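Local coordinates for protein citrate synthase (Sulfolobus solfataricus, PDB 1O7X) that is a citrate synthase family enzyme, a dimer of predominantly helical subunits in which long packed alpha helices make up most of each chain, at residues Y73-E78 / I124-T129; D91-L96 / F330-A335; N133-K138 / G324-M329; R144-S149 / L157-A162. All blocks are in the same frame, centred on the assembly; numbering follows the deposited sequence.

How the contacts relate
Following the chain from its N terminus, contact 1 opens at 73-78, where the chain enters helix 77-85, and contact 2 opens at 91-96 before contact 1 closes at 124-129, so these two cross. Contact 3 then starts at 133-138, farther along the same helix 116-138. Contact 4 opens and closes soon afterwards, bringing the end of helix 152-161 back against the 144-149 loop, and lies within the span of contact 3, which itself lies within that of contact 2. The last two closures are consecutive: 324-329, then 330-335. Helix 116-138 serves contacts 1 and 3 and also touches contacts 2 and 4, so early helices, the 144-149 loop and helix 330-352 are joined around it.

Contact 1 of 4, residues Y73-E78 / I124-T129; sequences YEVPQE and IAKMAT
Ala125 meets the ring of Tyr73 with two of its atoms: the carbonyl O lies 3.4 Å from Tyr73 CD2, and the methyl CB lies 3.8 Å from that same CD2. Ala125 O lies at the ring edge, near its plane. Lys126 bends back along its aliphatic chain, so that NZ donates to Glu74 O at 3.0 Å, nearly along the C=O axis (167°). Glu72 adds a salt bridge to the same ammonium group, so NZ joins the Glu72 carboxylate and the Glu74 carbonyl, both on the loop. On the way, Lys126 CG passes Val75 CG1 at 3.9 Å, the two side chains running in opposite directions. Ala128 contributes its CB, 4.2 Å from Tyr73 CE2 at the ring edge. Thr129 closes the contact with both branches. With OG1 anti to its carbonyl carbon (chi1 -65°), the hydroxyl donates to Tyr73 O at 2.7 Å, while CG2 meets Val75 CG1 tip to tip at 3.6 Å. Two consecutive loop carbonyls are therefore held by side chains from one helix. Pro76 then takes the N-cap position of helix 77-85. Tyr73 is covered from elsewhere by Phe152 and Ser155 of helix 152-161, and on another side of helix 116-138 Ile124 and Met127 pack against helix 330-352.

Contact 2 of 4, residues D91-L96 / F330-A335; sequences DAIGLL and FTALFA
Ile93 and Ala332 bring the backbones nearest, CA to CA 6.1 Å, where the axes of helix segments 92-96 and 330-335 approach to 9.5 Å with their N-to-C directions 41° apart. This is helix-on-helix packing in the interior of the mainly helical citrate synthase fold, joining the first turns of helices 92-106 and 330-352. Ala332 CB is met by two residues a turn apart on the facing helix: Leu96 CD2 at 3.9 Å and Ala92 CB at 4.5 Å. Ile93 works through its longer branch. Its chi1 of -64° sets CG1 beside the backbone N, and the next torsion, chi2, then brings CD1 to 3.7 Å from the Thr331 methyl CG2, the two side chains crossing at about a right angle. The same CD1 also reaches the start of the helix backbone, 3.7 Å from Ala332 N. Thr331 turns its methyl to Ile93, while its hydroxyl OG1 is hydrogen-bonded to Glu223 and Gly220. Around the contact, Leu213 of helix 202-213 touches Ile93, Thr331 and Ala335, and Val134 of helix 116-138 packs on Ala92 and Leu96. Leu95, on another side of its helix, rests on Ser105 of the second subunit. Asp91 is the N-cap of helix 92-106: Ile93 N donates to Asp91 OD1 at 2.6 Å, with an N-H...O angle of 150°.

Contact 3 of 4, residues N133-K138 / G324-M329; sequences NVYRRK and GFPVYM
Tyr135 holds CG anti to its backbone N (chi1 172°), sending its ring out among Phe325, Pro326 and Met329, while Tyr328 places CG between its own backbone N and carbonyl carbon (chi1 75°), the crowded position, from which its ring lies alongside Lys138. The Tyr135 ring receives the edge of Phe325 over one face, T-shaped: the centroids of the Tyr135 and Phe325 rings are 5.4 Å apart, with planes at 68°, and Phe325 CE2 comes 4.2 Å from Tyr135 CD2. Pro326 meets the ring elsewhere, its CD 3.5 Å from Tyr135 CE1. Met329 doubles back through its bent chain, placing SD 5.4 Å from the centroid of the Tyr135 ring in an oblique Met-aromatic contact, and SD also packs 3.7 Å from Tyr135 CB. Its methyl CE continues to Val134 CG1 at 3.8 Å, extending the apolar contact to the preceding residue of the helix. Lys138 and Tyr328 run past each other in opposite directions: CB of the lysine lies near the phenol end, and NZ stands over the ring face 3.9 Å from the Tyr328 centroid, a cation-pi interaction that would favour the charged ammonium. The phenol OH is hydrogen-bonded to Glu139, which follows Lys138 directly. Val134 and Met329 both also touch Ala92 of helix 92-106, so the contact adjoins the packing of that helix. Helix 316-323 ends in a Schellman motif at Gly324, where phi is positive. The loop that follows packs on the C-terminal part of helix 116-138 before helix 330-352 begins, an interhelical-loop packing within the helical citrate synthase fold.

Contact 4 of 4, residues R144-S149 / L157-A162; sequences RIPEPS and LLASFA
The guanidinium of Arg144 takes Ala162 CB over one face, 3.7 Å from CZ, and holds Leu158 O at its edge, in the guanidinium plane. There NH1 donates to Leu158 O at 2.8 Å with an N-H...O angle of 143°. Seen from the carbonyl the approach is less regular, since NH1 stands above the C=O plane, 61° out of it. The irregular 144-149 segment packs beside the C-terminal turn of helix 152-161, part of the helical citrate synthase fold: the chain runs from the loop into this helix, whose last turn comes back beside it. Arg144 spans that turn because CG is anti to the backbone N (chi1 -168°) and the chain stays extended to NE. Its CB lies 3.5 Å from Ala159 O, and CD lies 3.7 Å from Ala162 CB. A positive guanidinium at the C-terminal end of the helix would be expected to interact favourably with the helix dipole. Leu158 O also receives a weak backbone bond from Ala162 N, while Ala162 leaves the helix with positive phi. Farther along the loop, Glu147 OE1 is 4.1 Å from Leu158 CD2, the two side chains crossing obliquely. Helix 116-138 meets both segments, for Asn133 ND2 probably hydrogen-bonds to Arg144 O and Arg136 NE to Ala159 O. At the closest backbone approach, Pro146 and Ala159 have CA atoms 4.9 Å apart, and Pro146 CG lies 3.8 Å from the Ala159 methyl CB.

Contact 1 of 4, residues Y73-E78 / I124-T129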
loop_
_atom_site.group_PDB
_atom_site.type_symbol
_atom_site.label_atom_id
_atom_site.label_comp_id
_atom_site.label_asym_id
_atom_site.label_seq_id
_atom_site.Cartn_x
_atom_site.Cartn_y
_atom_site.Cartn_z
ATOM N N TYR A 73 3.612 19.783 -13.786
ATOM C CA TYR A 73 4.417 19.761 -12.571
ATOM C C TYR A 73 3.685 20.326 -11.363
ATOM O O TYR A 73 3.912 19.883 -10.233
ATOM C CB TYR A 73 5.745 20.490 -12.734
ATOM C CG TYR A 73 6.743 19.791 -13.630
ATOM C CD1 TYR A 73 7.123 20.399 -14.828
ATOM C CD2 TYR A 73 7.321 18.568 -13.319
ATOM C CE1 TYR A 73 8.036 19.813 -15.680
ATOM C CE2 TYR A 73 8.233 17.978 -14.161
ATOM C CZ TYR A 73 8.592 18.603 -15.336
ATOM O OH TYR A 73 9.503 18.036 -16.205
ATOM N N GLU A 74 2.850 21.329 -11.599
ATOM C CA GLU A 74 2.121 21.969 -10.509
ATOM C C GLU A 74 1.321 20.926 -9.734
ATOM O O GLU A 74 0.750 20.022 -10.330
ATOM C CB GLU A 74 1.178 23.057 -11.000
ATOM C CG GLU A 74 0.944 24.224 -10.049
ATOM C CD GLU A 74 0.184 25.369 -10.705
ATOM O OE1 GLU A 74 -0.199 25.248 -11.897
ATOM O OE2 GLU A 74 -0.045 26.410 -10.045
ATOM N N VAL A 75 1.399 21.019 -8.417
ATOM C CA VAL A 75 0.628 20.203 -7.508
ATOM C C VAL A 75 -0.182 21.149 -6.612
ATOM O O VAL A 75 0.324 22.189 -6.179
ATOM C CB VAL A 75 1.437 19.230 -6.637
ATOM C CG1 VAL A 75 2.317 18.322 -7.485
ATOM C CG2 VAL A 75 2.294 19.901 -5.568
ATOM N N PRO A 76 -1.432 20.807 -6.336
ATOM C CA PRO A 76 -2.266 21.615 -5.456
ATOM C C PRO A 76 -1.487 21.990 -4.203
ATOM O O PRO A 76 -0.696 21.184 -3.702
ATOM C CB PRO A 76 -3.451 20.708 -5.175
ATOM C CG PRO A 76 -3.532 19.793 -6.341
ATOM C CD PRO A 76 -2.108 19.570 -6.790
ATOM N N GLN A 77 -1.688 23.184 -3.641
ATOM C CA GLN A 77 -0.947 23.603 -2.457
ATOM C C GLN A 77 -1.200 22.768 -1.211
ATOM O O GLN A 77 -0.325 22.688 -0.333
ATOM C CB GLN A 77 -1.156 25.094 -2.185
ATOM C CG GLN A 77 -0.432 25.693 -0.998
ATOM C CD GLN A 77 1.034 25.993 -1.218
ATOM O OE1 GLN A 77 1.487 26.277 -2.337
ATOM N NE2 GLN A 77 1.841 25.954 -0.151
ATOM N N GLU A 78 -2.316 22.070 -1.139
ATOM C CA GLU A 78 -2.685 21.222 -0.014
ATOM C C GLU A 78 -1.708 20.063 0.105
ATOM O O GLU A 78 -1.290 19.780 1.223
ATOM C CB GLU A 78 -4.103 20.673 -0.114
ATOM C CG GLU A 78 -5.149 21.764 -0.237
ATOM C CD GLU A 78 -5.061 22.489 -1.570
ATOM O OE1 GLU A 78 -4.794 21.795 -2.568
ATOM O OE2 GLU A 78 -5.220 23.725 -1.582
ATOM N N ILE A 124 4.074 11.022 -13.430
ATOM C CA ILE A 124 5.542 11.076 -13.443
ATOM C C ILE A 124 6.027 12.467 -13.104
ATOM O O ILE A 124 6.897 12.665 -12.257
ATOM C CB ILE A 124 6.071 10.573 -14.790
ATOM C CG1 ILE A 124 5.923 9.041 -14.839
ATOM C CG2 ILE A 124 7.523 10.908 -15.028
ATOM C CD1 ILE A 124 6.109 8.448 -16.217
ATOM N N ALA A 125 5.426 13.482 -13.716
ATOM C CA ALA A 125 5.751 14.880 -13.487
ATOM C C ALA A 125 5.420 15.325 -12.066
ATOM O O ALA A 125 6.205 16.029 -11.417
ATOM C CB ALA A 125 5.046 15.730 -14.543
ATOM N N LYS A 126 4.272 14.885 -11.528
ATOM C CA LYS A 126 3.981 15.287 -10.143
ATOM C C LYS A 126 4.921 14.579 -9.189
ATOM O O LYS A 126 5.252 15.180 -8.151
ATOM C CB LYS A 126 2.502 15.179 -9.858
ATOM C CG LYS A 126 1.761 16.179 -10.730
ATOM C CD LYS A 126 0.489 15.655 -11.351
ATOM C CE LYS A 126 -0.544 16.751 -11.423
ATOM N NZ LYS A 126 -0.153 17.930 -12.229
ATOM N N MET A 127 5.410 13.378 -9.504
ATOM C CA MET A 127 6.372 12.724 -8.637
ATOM C C MET A 127 7.663 13.545 -8.568
ATOM O O MET A 127 8.193 13.804 -7.483
ATOM C CB MET A 127 6.695 11.286 -9.046
ATOM C CG MET A 127 5.812 10.239 -8.401
ATOM S SD MET A 127 6.142 9.741 -6.712
ATOM C CE MET A 127 6.921 11.146 -5.964
ATOM N N ALA A 128 8.126 14.074 -9.707
ATOM C CA ALA A 128 9.287 14.961 -9.654
ATOM C C ALA A 128 9.068 16.098 -8.665
ATOM O O ALA A 128 9.981 16.437 -7.897
ATOM C CB ALA A 128 9.627 15.499 -11.032
ATOM N N THR A 129 7.907 16.735 -8.682
ATOM C CA THR A 129 7.585 17.813 -7.738
ATOM C C THR A 129 7.605 17.303 -6.292
ATOM O O THR A 129 8.235 17.897 -5.410
ATOM C CB THR A 129 6.207 18.411 -8.089
ATOM O OG1 THR A 129 6.336 19.013 -9.384
ATOM C CG2 THR A 129 5.719 19.450 -7.113
#

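Contact 2 of 4, residues D91-L96 / F330-A335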
loop_
_atom_site.group_PDB
_atom_site.type_symbol
_atom_site.label_atom_id
_atom_site.label_comp_id
_atom_site.label_asym_id
_atom_site.label_seq_id
_atom_site.Cartn_x
_atom_site.Cartn_y
_atom_site.Cartn_z
ATOM N N ASP A 91 11.177 10.018 7.659
ATOM C CA ASP A 91 11.837 9.339 6.565
ATOM C C ASP A 91 11.212 9.924 5.286
ATOM O O ASP A 91 10.046 10.333 5.266
ATOM C CB ASP A 91 11.702 7.842 6.675
ATOM C CG ASP A 91 12.188 7.032 5.495
ATOM O OD1 ASP A 91 11.876 7.290 4.306
ATOM O OD2 ASP A 91 12.931 6.059 5.785
ATOM N N ALA A 92 11.989 9.898 4.206
ATOM C CA ALA A 92 11.619 10.531 2.960
ATOM C C ALA A 92 10.587 9.725 2.193
ATOM O O ALA A 92 9.699 10.302 1.513
ATOM C CB ALA A 92 12.860 10.861 2.148
ATOM N N ILE A 93 10.671 8.413 2.351
ATOM C CA ILE A 93 9.670 7.560 1.677
ATOM C C ILE A 93 8.301 7.780 2.318
ATOM O O ILE A 93 7.283 7.797 1.633
ATOM C CB ILE A 93 10.092 6.086 1.721
ATOM C CG1 ILE A 93 11.376 5.856 0.940
ATOM C CG2 ILE A 93 8.962 5.166 1.280
ATOM C CD1 ILE A 93 11.586 6.560 -0.385
ATOM N N GLY A 94 8.297 8.013 3.632
ATOM C CA GLY A 94 7.143 8.268 4.458
ATOM C C GLY A 94 6.446 9.529 3.962
ATOM O O GLY A 94 5.231 9.584 3.749
ATOM N N LEU A 95 7.282 10.553 3.755
ATOM C CA LEU A 95 6.752 11.835 3.277
ATOM C C LEU A 95 6.186 11.602 1.891
ATOM O O LEU A 95 5.161 12.190 1.605
ATOM C CB LEU A 95 7.779 12.947 3.261
ATOM C CG LEU A 95 8.371 13.525 4.542
ATOM C CD1 LEU A 95 9.462 14.546 4.248
ATOM C CD2 LEU A 95 7.313 14.195 5.400
ATOM N N LEU A 96 6.806 10.781 1.039
ATOM C CA LEU A 96 6.288 10.523 -0.295
ATOM C C LEU A 96 4.915 9.879 -0.172
ATOM O O LEU A 96 3.944 10.439 -0.683
ATOM C CB LEU A 96 7.258 9.665 -1.074
ATOM C CG LEU A 96 8.153 10.153 -2.191
ATOM C CD1 LEU A 96 7.979 11.621 -2.544
ATOM C CD2 LEU A 96 9.605 9.816 -1.856
ATOM N N PHE A 330 18.479 9.107 -1.232
ATOM C CA PHE A 330 18.760 7.966 -2.056
ATOM C C PHE A 330 17.639 7.062 -2.494
ATOM O O PHE A 330 17.330 7.036 -3.698
ATOM C CB PHE A 330 19.925 7.158 -1.442
ATOM C CG PHE A 330 21.269 7.858 -1.506
ATOM C CD1 PHE A 330 21.419 9.171 -1.899
ATOM C CD2 PHE A 330 22.400 7.157 -1.108
ATOM C CE1 PHE A 330 22.640 9.784 -1.925
ATOM C CE2 PHE A 330 23.641 7.769 -1.128
ATOM C CZ PHE A 330 23.763 9.073 -1.536
ATOM N N THR A 331 16.947 6.338 -1.642
ATOM C CA THR A 331 15.746 5.578 -1.971
ATOM C C THR A 331 14.698 6.471 -2.625
ATOM O O THR A 331 13.948 5.991 -3.481
ATOM C CB THR A 331 15.142 4.924 -0.706
ATOM O OG1 THR A 331 16.226 4.329 0.012
ATOM C CG2 THR A 331 14.087 3.854 -0.927
ATOM N N ALA A 332 14.593 7.741 -2.254
ATOM C CA ALA A 332 13.608 8.618 -2.879
ATOM C C ALA A 332 13.945 8.846 -4.347
ATOM O O ALA A 332 13.055 8.905 -5.182
ATOM C CB ALA A 332 13.524 9.954 -2.162
ATOM N N LEU A 333 15.238 8.986 -4.630
ATOM C CA LEU A 333 15.761 9.186 -5.972
ATOM C C LEU A 333 15.452 7.906 -6.755
ATOM O O LEU A 333 14.975 7.990 -7.902
ATOM C CB LEU A 333 17.241 9.590 -5.934
ATOM C CG LEU A 333 17.510 11.034 -5.491
ATOM C CD1 LEU A 333 18.971 11.331 -5.177
ATOM C CD2 LEU A 333 17.010 12.075 -6.487
ATOM N N PHE A 334 15.648 6.748 -6.105
ATOM C CA PHE A 334 15.281 5.500 -6.766
ATOM C C PHE A 334 13.780 5.478 -7.064
ATOM O O PHE A 334 13.369 5.127 -8.170
ATOM C CB PHE A 334 15.726 4.313 -5.925
ATOM C CG PHE A 334 15.107 2.998 -6.283
ATOM C CD1 PHE A 334 15.741 2.123 -7.161
ATOM C CD2 PHE A 334 13.895 2.608 -5.727
ATOM C CE1 PHE A 334 15.178 0.897 -7.474
ATOM C CE2 PHE A 334 13.324 1.388 -6.040
ATOM C CZ PHE A 334 13.959 0.532 -6.921
ATOM N N ALA A 335 12.912 5.833 -6.113
ATOM C CA ALA A 335 11.467 5.852 -6.254
ATOM C C ALA A 335 11.018 6.750 -7.409
ATOM O O ALA A 335 10.114 6.436 -8.172
ATOM C CB ALA A 335 10.808 6.348 -4.973
#

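Contact 3 of 4, residues N133-K138 / G324-M329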
loop_
_atom_site.group_PDB
_atom_site.type_symbol
_atom_site.label_atom_id
_atom_site.label_comp_id
_atom_site.label_asym_id
_atom_site.label_seq_id
_atom_site.Cartn_x
_atom_site.Cartn_y
_atom_site.Cartn_z
ATOM N N ASN A 133 10.268 18.509 -3.518
ATOM C CA ASN A 133 9.813 19.142 -2.277
ATOM C C ASN A 133 9.939 18.362 -1.000
ATOM O O ASN A 133 10.016 18.959 0.077
ATOM C CB ASN A 133 8.397 19.682 -2.494
ATOM C CG ASN A 133 8.575 20.845 -3.473
ATOM O OD1 ASN A 133 9.137 21.854 -3.045
ATOM N ND2 ASN A 133 8.146 20.646 -4.705
ATOM N N VAL A 134 10.079 17.045 -1.070
ATOM C CA VAL A 134 10.337 16.267 0.156
ATOM C C VAL A 134 11.764 16.648 0.567
ATOM O O VAL A 134 12.051 16.803 1.753
ATOM C CB VAL A 134 10.220 14.764 -0.080
ATOM C CG1 VAL A 134 10.986 13.970 0.974
ATOM C CG2 VAL A 134 8.764 14.345 -0.148
ATOM N N TYR A 135 12.644 16.792 -0.435
ATOM C CA TYR A 135 13.988 17.246 -0.186
ATOM C C TYR A 135 14.030 18.647 0.417
ATOM O O TYR A 135 14.691 18.849 1.444
ATOM C CB TYR A 135 14.788 17.260 -1.491
ATOM C CG TYR A 135 16.149 17.896 -1.352
ATOM C CD1 TYR A 135 17.014 17.477 -0.347
ATOM C CD2 TYR A 135 16.572 18.924 -2.184
ATOM C CE1 TYR A 135 18.274 18.022 -0.202
ATOM C CE2 TYR A 135 17.828 19.497 -2.034
ATOM C CZ TYR A 135 18.680 19.026 -1.063
ATOM O OH TYR A 135 19.950 19.544 -0.911
ATOM N N ARG A 136 13.334 19.613 -0.215
ATOM C CA ARG A 136 13.373 20.965 0.330
ATOM C C ARG A 136 12.914 21.015 1.775
ATOM O O ARG A 136 13.527 21.680 2.589
ATOM C CB ARG A 136 12.582 21.969 -0.481
ATOM C CG ARG A 136 12.829 21.879 -1.970
ATOM C CD ARG A 136 12.360 23.166 -2.647
ATOM N NE ARG A 136 13.504 23.823 -3.233
ATOM C CZ ARG A 136 14.194 24.871 -2.835
ATOM N NH1 ARG A 136 13.864 25.517 -1.728
ATOM N NH2 ARG A 136 15.232 25.246 -3.571
ATOM N N ARG A 137 11.876 20.281 2.124
ATOM C CA ARG A 137 11.299 20.288 3.458
ATOM C C ARG A 137 12.208 19.648 4.479
ATOM O O ARG A 137 12.111 19.979 5.663
ATOM C CB ARG A 137 9.932 19.611 3.386
ATOM C CG ARG A 137 9.630 18.587 4.459
ATOM C CD ARG A 137 8.594 19.093 5.424
ATOM N NE ARG A 137 8.999 18.934 6.818
ATOM C CZ ARG A 137 9.074 19.979 7.632
ATOM N NH1 ARG A 137 8.788 21.188 7.197
ATOM N NH2 ARG A 137 9.423 19.900 8.889
ATOM N N LYS A 138 13.056 18.717 4.068
ATOM C CA LYS A 138 13.949 18.036 4.991
ATOM C C LYS A 138 15.212 18.860 5.232
ATOM O O LYS A 138 15.995 18.550 6.132
ATOM C CB LYS A 138 14.298 16.633 4.518
ATOM C CG LYS A 138 13.218 15.596 4.348
ATOM C CD LYS A 138 13.731 14.161 4.516
ATOM C CE LYS A 138 13.937 13.888 5.974
ATOM N NZ LYS A 138 15.070 13.053 6.361
ATOM N N GLY A 324 24.616 16.537 -5.496
ATOM C CA GLY A 324 24.268 17.414 -4.390
ATOM C C GLY A 324 23.247 16.883 -3.389
ATOM O O GLY A 324 22.933 17.577 -2.417
ATOM N N PHE A 325 22.705 15.683 -3.558
ATOM C CA PHE A 325 21.730 15.099 -2.680
ATOM C C PHE A 325 22.358 14.387 -1.488
ATOM O O PHE A 325 23.321 13.630 -1.598
ATOM C CB PHE A 325 20.867 14.056 -3.422
ATOM C CG PHE A 325 19.922 14.692 -4.399
ATOM C CD1 PHE A 325 20.131 14.598 -5.758
ATOM C CD2 PHE A 325 18.827 15.405 -3.938
ATOM C CE1 PHE A 325 19.254 15.189 -6.650
ATOM C CE2 PHE A 325 17.965 16.012 -4.815
ATOM C CZ PHE A 325 18.175 15.903 -6.173
ATOM N N PRO A 326 21.768 14.588 -0.323
ATOM C CA PRO A 326 22.228 13.940 0.886
ATOM C C PRO A 326 21.856 12.465 0.852
ATOM O O PRO A 326 20.975 12.021 0.103
ATOM C CB PRO A 326 21.553 14.714 2.005
ATOM C CG PRO A 326 20.413 15.439 1.400
ATOM C CD PRO A 326 20.648 15.518 -0.076
ATOM N N VAL A 327 22.491 11.674 1.721
ATOM C CA VAL A 327 22.243 10.255 1.783
ATOM C C VAL A 327 20.772 9.900 1.966
ATOM O O VAL A 327 20.295 8.894 1.418
ATOM C CB VAL A 327 23.016 9.615 2.949
ATOM C CG1 VAL A 327 22.838 8.104 2.881
ATOM C CG2 VAL A 327 24.479 9.979 2.897
ATOM N N TYR A 328 20.039 10.677 2.756
ATOM C CA TYR A 328 18.636 10.420 3.024
ATOM C C TYR A 328 17.789 10.539 1.774
ATOM O O TYR A 328 16.683 9.994 1.801
ATOM C CB TYR A 328 18.123 11.264 4.208
ATOM C CG TYR A 328 17.887 12.725 3.937
ATOM C CD1 TYR A 328 16.793 13.124 3.168
ATOM C CD2 TYR A 328 18.736 13.707 4.416
ATOM C CE1 TYR A 328 16.573 14.462 2.877
ATOM C CE2 TYR A 328 18.512 15.047 4.161
ATOM C CZ TYR A 328 17.427 15.423 3.391
ATOM O OH TYR A 328 17.173 16.736 3.078
ATOM N N MET A 329 18.161 11.155 0.679
ATOM C CA MET A 329 17.316 11.179 -0.496
ATOM C C MET A 329 17.471 9.937 -1.373
ATOM O O MET A 329 16.590 9.738 -2.218
ATOM C CB MET A 329 17.612 12.408 -1.354
ATOM C CG MET A 329 16.966 13.716 -0.876
ATOM S SD MET A 329 15.179 13.583 -1.079
ATOM C CE MET A 329 14.647 13.142 0.527
#

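Contact 4 of 4, residues R144-S149 / L157-A162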
loop_
_atom_site.group_PDB
_atom_site.type_symbol
_atom_site.label_atom_id
_atom_site.label_comp_id
_atom_site.label_asym_id
_atom_site.label_seq_id
_atom_site.Cartn_x
_atom_site.Cartn_y
_atom_site.Cartn_z
ATOM N N ARG A 144 9.482 24.525 -3.892
ATOM C CA ARG A 144 9.731 24.949 -5.256
ATOM C C ARG A 144 9.185 23.916 -6.231
ATOM O O ARG A 144 9.397 22.708 -6.155
ATOM C CB ARG A 144 11.220 25.193 -5.455
ATOM C CG ARG A 144 11.609 25.918 -6.734
ATOM C CD ARG A 144 12.986 26.565 -6.599
ATOM N NE ARG A 144 13.128 27.709 -7.486
ATOM C CZ ARG A 144 13.869 27.863 -8.566
ATOM N NH1 ARG A 144 14.655 26.903 -9.036
ATOM N NH2 ARG A 144 13.830 29.020 -9.224
ATOM N N ILE A 145 8.421 24.412 -7.199
ATOM C CA ILE A 145 7.792 23.608 -8.239
ATOM C C ILE A 145 8.591 23.660 -9.535
ATOM O O ILE A 145 8.975 24.728 -9.994
ATOM C CB ILE A 145 6.381 24.183 -8.530
ATOM C CG1 ILE A 145 5.631 24.400 -7.221
ATOM C CG2 ILE A 145 5.612 23.328 -9.520
ATOM C CD1 ILE A 145 4.746 23.310 -6.689
ATOM N N PRO A 146 8.815 22.519 -10.167
ATOM C CA PRO A 146 9.521 22.432 -11.417
ATOM C C PRO A 146 8.863 23.278 -12.490
ATOM O O PRO A 146 7.644 23.181 -12.667
ATOM C CB PRO A 146 9.438 20.970 -11.830
ATOM C CG PRO A 146 9.234 20.261 -10.548
ATOM C CD PRO A 146 8.394 21.182 -9.693
ATOM N N GLU A 147 9.666 24.050 -13.219
ATOM C CA GLU A 147 9.132 24.823 -14.334
ATOM C C GLU A 147 9.447 24.089 -15.641
ATOM O O GLU A 147 10.384 23.296 -15.718
ATOM C CB GLU A 147 9.732 26.210 -14.469
ATOM C CG GLU A 147 9.669 27.118 -13.261
ATOM C CD GLU A 147 10.932 27.957 -13.128
ATOM O OE1 GLU A 147 11.810 27.859 -14.022
ATOM O OE2 GLU A 147 11.025 28.693 -12.113
ATOM N N PRO A 148 8.669 24.425 -16.651
ATOM C CA PRO A 148 8.870 23.851 -17.968
ATOM C C PRO A 148 10.298 24.147 -18.411
ATOM O O PRO A 148 10.860 25.209 -18.157
ATOM C CB PRO A 148 7.813 24.506 -18.823
ATOM C CG PRO A 148 6.762 24.988 -17.873
ATOM C CD PRO A 148 7.529 25.369 -16.630
ATOM N N SER A 149 10.922 23.169 -19.052
ATOM C CA SER A 149 12.268 23.253 -19.569
ATOM C C SER A 149 12.428 22.213 -20.684
ATOM O O SER A 149 11.516 21.462 -21.023
ATOM C CB SER A 149 13.333 23.088 -18.502
ATOM O OG SER A 149 14.082 21.890 -18.566
ATOM N N LEU A 157 16.294 19.089 -11.150
ATOM C CA LEU A 157 17.447 19.657 -10.437
ATOM C C LEU A 157 17.239 21.111 -10.047
ATOM O O LEU A 157 17.608 21.529 -8.942
ATOM C CB LEU A 157 18.707 19.446 -11.268
ATOM C CG LEU A 157 19.013 17.993 -11.637
ATOM C CD1 LEU A 157 20.269 17.912 -12.496
ATOM C CD2 LEU A 157 19.208 17.154 -10.390
ATOM N N LEU A 158 16.621 21.896 -10.925
ATOM C CA LEU A 158 16.335 23.305 -10.700
ATOM C C LEU A 158 15.400 23.488 -9.507
ATOM O O LEU A 158 15.551 24.315 -8.617
ATOM C CB LEU A 158 15.723 23.948 -11.953
ATOM C CG LEU A 158 16.178 25.354 -12.357
ATOM C CD1 LEU A 158 17.666 25.380 -12.699
ATOM C CD2 LEU A 158 15.422 25.896 -13.565
ATOM N N ALA A 159 14.393 22.621 -9.448
ATOM C CA ALA A 159 13.395 22.644 -8.392
ATOM C C ALA A 159 14.085 22.307 -7.078
ATOM O O ALA A 159 13.881 22.968 -6.058
ATOM C CB ALA A 159 12.292 21.667 -8.757
ATOM N N SER A 160 14.925 21.280 -7.134
ATOM C CA SER A 160 15.648 20.816 -5.967
ATOM C C SER A 160 16.601 21.827 -5.364
ATOM O O SER A 160 16.528 22.185 -4.190
ATOM C CB SER A 160 16.416 19.540 -6.339
ATOM O OG SER A 160 15.456 18.590 -6.789
ATOM N N PHE A 161 17.556 22.258 -6.184
ATOM C CA PHE A 161 18.582 23.164 -5.689
ATOM C C PHE A 161 18.283 24.626 -5.937
ATOM O O PHE A 161 18.738 25.444 -5.122
ATOM C CB PHE A 161 19.931 22.768 -6.309
ATOM C CG PHE A 161 20.218 21.309 -6.067
ATOM C CD1 PHE A 161 20.169 20.405 -7.101
ATOM C CD2 PHE A 161 20.524 20.859 -4.795
ATOM C CE1 PHE A 161 20.433 19.063 -6.870
ATOM C CE2 PHE A 161 20.781 19.521 -4.574
ATOM C CZ PHE A 161 20.740 18.610 -5.608
ATOM N N ALA A 162 17.574 24.964 -7.015
ATOM C CA ALA A 162 17.322 26.386 -7.288
ATOM C C ALA A 162 18.686 27.019 -7.566
ATOM O O ALA A 162 19.158 28.003 -7.015
ATOM C CB ALA A 162 16.585 27.044 -6.144
#